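Local coordinates for protein fructosyl amine: oxygen oxidoreductase (Aspergillus fumigatus, PDB 3DJE) that oxidatively removes the sugar from fructosyl amino acids (Amadori products) using bound FAD, with molecular oxygen as the electron acceptor, at residues L9-A14 with F214-A219. Numbering follows the deposited sequence.
Sequences LLIVGA and FLCAGA. With FAD (flavin-adenine dinucleotide), chain C.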
loop_
_atom_site.group_PDB
_atom_site.type_symbol
_atom_site.label_atom_id
_atom_site.label_comp_id
_atom_site.label_asym_id
_atom_site.label_seq_id
_atom_site.Cartn_x
_atom_site.Cartn_y
_atom_site.Cartn_z
ATOM N N LEU A 9 2.404 22.026 13.132
ATOM C CA LEU A 9 1.862 20.683 12.893
ATOM C C LEU A 9 3.008 19.771 12.498
ATOM O O LEU A 9 3.874 20.161 11.713
ATOM C CB LEU A 9 0.801 20.695 11.784
ATOM C CG LEU A 9 -0.340 21.701 11.943
ATOM C CD1 LEU A 9 -1.277 21.570 10.741
ATOM C CD2 LEU A 9 -1.102 21.404 13.219
ATOM N N LEU A 10 3.010 18.564 13.049
ATOM C CA LEU A 10 4.101 17.623 12.827
ATOM C C LEU A 10 3.549 16.344 12.250
ATOM O O LEU A 10 2.570 15.810 12.775
ATOM C CB LEU A 10 4.786 17.315 14.152
ATOM C CG LEU A 10 6.051 16.462 14.085
ATOM C CD1 LEU A 10 7.153 17.170 13.296
ATOM C CD2 LEU A 10 6.529 16.169 15.499
ATOM N N ILE A 11 4.149 15.867 11.155
ATOM C CA ILE A 11 3.747 14.583 10.581
ATOM C C ILE A 11 4.895 13.604 10.727
ATOM O O ILE A 11 6.016 13.894 10.277
ATOM C CB ILE A 11 3.373 14.697 9.093
ATOM C CG1 ILE A 11 2.206 15.669 8.921
ATOM C CG2 ILE A 11 3.046 13.314 8.497
ATOM C CD1 ILE A 11 1.967 16.052 7.487
ATOM N N VAL A 12 4.628 12.471 11.377
ATOM C CA VAL A 12 5.630 11.402 11.510
ATOM C C VAL A 12 5.442 10.408 10.370
ATOM O O VAL A 12 4.463 9.644 10.347
ATOM C CB VAL A 12 5.550 10.689 12.889
ATOM C CG1 VAL A 12 6.583 9.504 12.985
ATOM C CG2 VAL A 12 5.777 11.677 14.022
ATOM N N GLY A 13 6.372 10.457 9.418
ATOM C CA GLY A 13 6.347 9.622 8.223
ATOM C C GLY A 13 6.017 10.406 6.963
ATOM O O GLY A 13 4.957 11.033 6.873
ATOM N N ALA A 14 6.917 10.361 5.977
ATOM C CA ALA A 14 6.706 10.990 4.669
ATOM C C ALA A 14 6.384 9.955 3.578
ATOM O O ALA A 14 6.800 10.097 2.426
ATOM C CB ALA A 14 7.944 11.821 4.280
ATOM N N PHE A 214 0.609 14.108 13.695
ATOM C CA PHE A 214 -0.021 13.076 12.893
ATOM C C PHE A 214 0.931 11.891 12.825
ATOM O O PHE A 214 2.084 12.059 12.453
ATOM C CB PHE A 214 -0.250 13.559 11.463
ATOM C CG PHE A 214 -1.230 14.703 11.339
ATOM C CD1 PHE A 214 -2.555 14.467 10.974
ATOM C CD2 PHE A 214 -0.817 16.016 11.556
ATOM C CE1 PHE A 214 -3.463 15.530 10.834
ATOM C CE2 PHE A 214 -1.728 17.082 11.423
ATOM C CZ PHE A 214 -3.050 16.826 11.059
ATOM N N LEU A 215 0.433 10.709 13.158
ATOM C CA LEU A 215 1.239 9.501 13.078
ATOM C C LEU A 215 0.890 8.760 11.784
ATOM O O LEU A 215 -0.190 8.186 11.657
ATOM C CB LEU A 215 1.027 8.644 14.321
ATOM C CG LEU A 215 1.855 7.356 14.411
ATOM C CD1 LEU A 215 3.343 7.673 14.280
ATOM C CD2 LEU A 215 1.560 6.658 15.723
ATOM N N CYS A 216 1.830 8.803 10.839
ATOM C CA CYS A 216 1.647 8.238 9.503
ATOM C C CYS A 216 2.856 7.382 9.129
ATOM O O CYS A 216 3.369 7.451 8.017
ATOM C CB CYS A 216 1.474 9.370 8.482
ATOM S SG CYS A 216 -0.018 10.330 8.730
ATOM N N ALA A 217 3.303 6.562 10.072
ATOM C CA ALA A 217 4.517 5.777 9.905
ATOM C C ALA A 217 4.301 4.358 9.340
ATOM O O ALA A 217 5.206 3.510 9.404
ATOM C CB ALA A 217 5.279 5.738 11.246
ATOM N N GLY A 218 3.109 4.101 8.799
ATOM C CA GLY A 218 2.848 2.850 8.105
ATOM C C GLY A 218 3.085 1.656 8.997
ATOM O O GLY A 218 2.601 1.623 10.143
ATOM N N ALA A 219 3.824 0.677 8.477
ATOM C CA ALA A 219 4.076 -0.569 9.219
ATOM C C ALA A 219 4.832 -0.347 10.530
ATOM O O ALA A 219 4.822 -1.224 11.391
ATOM C CB ALA A 219 4.835 -1.575 8.350
HETATM P PA FAD C . 4.266 3.980 3.882
HETATM O O1A FAD C . 4.025 4.582 2.566
HETATM O O2A FAD C . 5.035 2.699 3.953
HETATM O O5B FAD C . 4.961 5.125 4.723
HETATM C C5B FAD C . 5.477 4.920 6.041
HETATM C C4B FAD C . 6.568 5.976 6.257
HETATM O O4B FAD C . 6.874 5.864 7.660
HETATM C C3B FAD C . 7.830 5.541 5.477
HETATM O O3B FAD C . 8.221 6.542 4.523
HETATM C C2B FAD C . 8.862 5.388 6.606
HETATM O O2B FAD C . 10.190 5.860 6.216
HETATM C C1B FAD C . 8.220 6.220 7.751
HETATM N N9A FAD C . 8.921 5.870 9.025
HETATM C C8A FAD C . 9.334 4.659 9.453
HETATM N N7A FAD C . 9.976 4.808 10.631
HETATM C C5A FAD C . 9.966 6.114 10.938
HETATM C C6A FAD C . 10.479 6.864 12.002
HETATM N N6A FAD C . 11.163 6.252 12.998
HETATM N N1A FAD C . 10.289 8.198 12.006
HETATM C C2A FAD C . 9.624 8.811 11.020
HETATM N N3A FAD C . 9.124 8.125 9.986
HETATM C C4A FAD C . 9.287 6.782 9.931
HETATM N N1 FAD C . -2.053 -0.422 -2.538
HETATM C C2 FAD C . -2.879 -0.085 -3.608
HETATM O O2 FAD C . -3.758 0.773 -3.500
HETATM N N3 FAD C . -2.706 -0.743 -4.827
HETATM C C4 FAD C . -1.743 -1.732 -4.997
HETATM O O4 FAD C . -1.616 -2.291 -6.093
HETATM C C4X FAD C . -0.931 -2.074 -3.905
HETATM N N5 FAD C . 0.034 -3.071 -4.035
HETATM C C5X FAD C . 0.947 -3.277 -3.004
HETATM C C6 FAD C . 2.028 -4.124 -3.233
HETATM C C7 FAD C . 2.984 -4.318 -2.244
HETATM C C7M FAD C . 4.141 -5.282 -2.544
HETATM C C8 FAD C . 2.882 -3.644 -1.028
HETATM C C8M FAD C . 3.990 -3.802 0.039
HETATM C C9 FAD C . 1.800 -2.778 -0.810
HETATM C C9A FAD C . 0.833 -2.580 -1.803
HETATM N N10 FAD C . -0.272 -1.728 -1.609
HETATM C C10 FAD C . -1.095 -1.412 -2.690
HETATM C "C1'" FAD C . -0.551 -1.154 -0.286
HETATM C "C2'" FAD C . 0.037 0.254 -0.194
HETATM O "O2'" FAD C . 1.353 0.276 -0.790
HETATM C "C3'" FAD C . 0.109 0.673 1.272
HETATM O "O3'" FAD C . -1.152 0.377 1.909
HETATM C "C4'" FAD C . 0.369 2.174 1.433
HETATM O "O4'" FAD C . 1.415 2.626 0.574
HETATM C "C5'" FAD C . 0.760 2.453 2.890
HETATM O "O5'" FAD C . 0.953 3.865 3.074
HETATM P P FAD C . 1.447 4.429 4.492
HETATM O O1P FAD C . 0.543 3.910 5.562
HETATM O O2P FAD C . 1.628 5.883 4.302
HETATM O O3P FAD C . 2.899 3.775 4.711
#
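F214 and V12 bury the most surface in this contact, one on each face of a pair of parallel strands. Their backbones interlock first: V12 N donates to F214 O at 2.8 Å with an almost straight N-H...O angle of 177°, F214 N donates to L10 O, and C216 N reaches V12 O by a more bent bond. On the face shared with I11, CG of F214 stands anti to its carbonyl carbon (chi1 -65°), which swings the ring back beside the neighbouring strand. There CD2 of F214 lies 4.0 Å from I11 CG1, the ring obliquely placed to that branch, while L10 O sits at the ring edge, in its plane. A large flat hydrocarbon suits this buried layer, closed by helices 16-27 and 373-382, whose T21, I377 and M381 also touch the ring. Strands 9-12 and 212-215 are parallel neighbours in the mixed sheet of the Rossmann-type FAD-binding fold, and G13 is the first glycine of what fits its GxGxxG motif. Beyond V12 the chain turns at G13 with positive phi, where a CB would clash with C216 O and jam against the preceding carbonyl; its CA lies 3.6 Å from FAD N3A of the adenine. On the other face V12 and L215 lie side by side. With V12 CG1 anti to the backbone N (chi1 177°), that methyl meets L215 CD1 at 3.9 Å and FAD C2A at 3.7 Å, so a compact branched side chain serves both the strand pair and the adenine. Small residues then line the cofactor's course: A217 brings its CA to 3.3 Å from the ribose O4B, and G218, where a CB would strike O3P, passes close to the pyrophosphate.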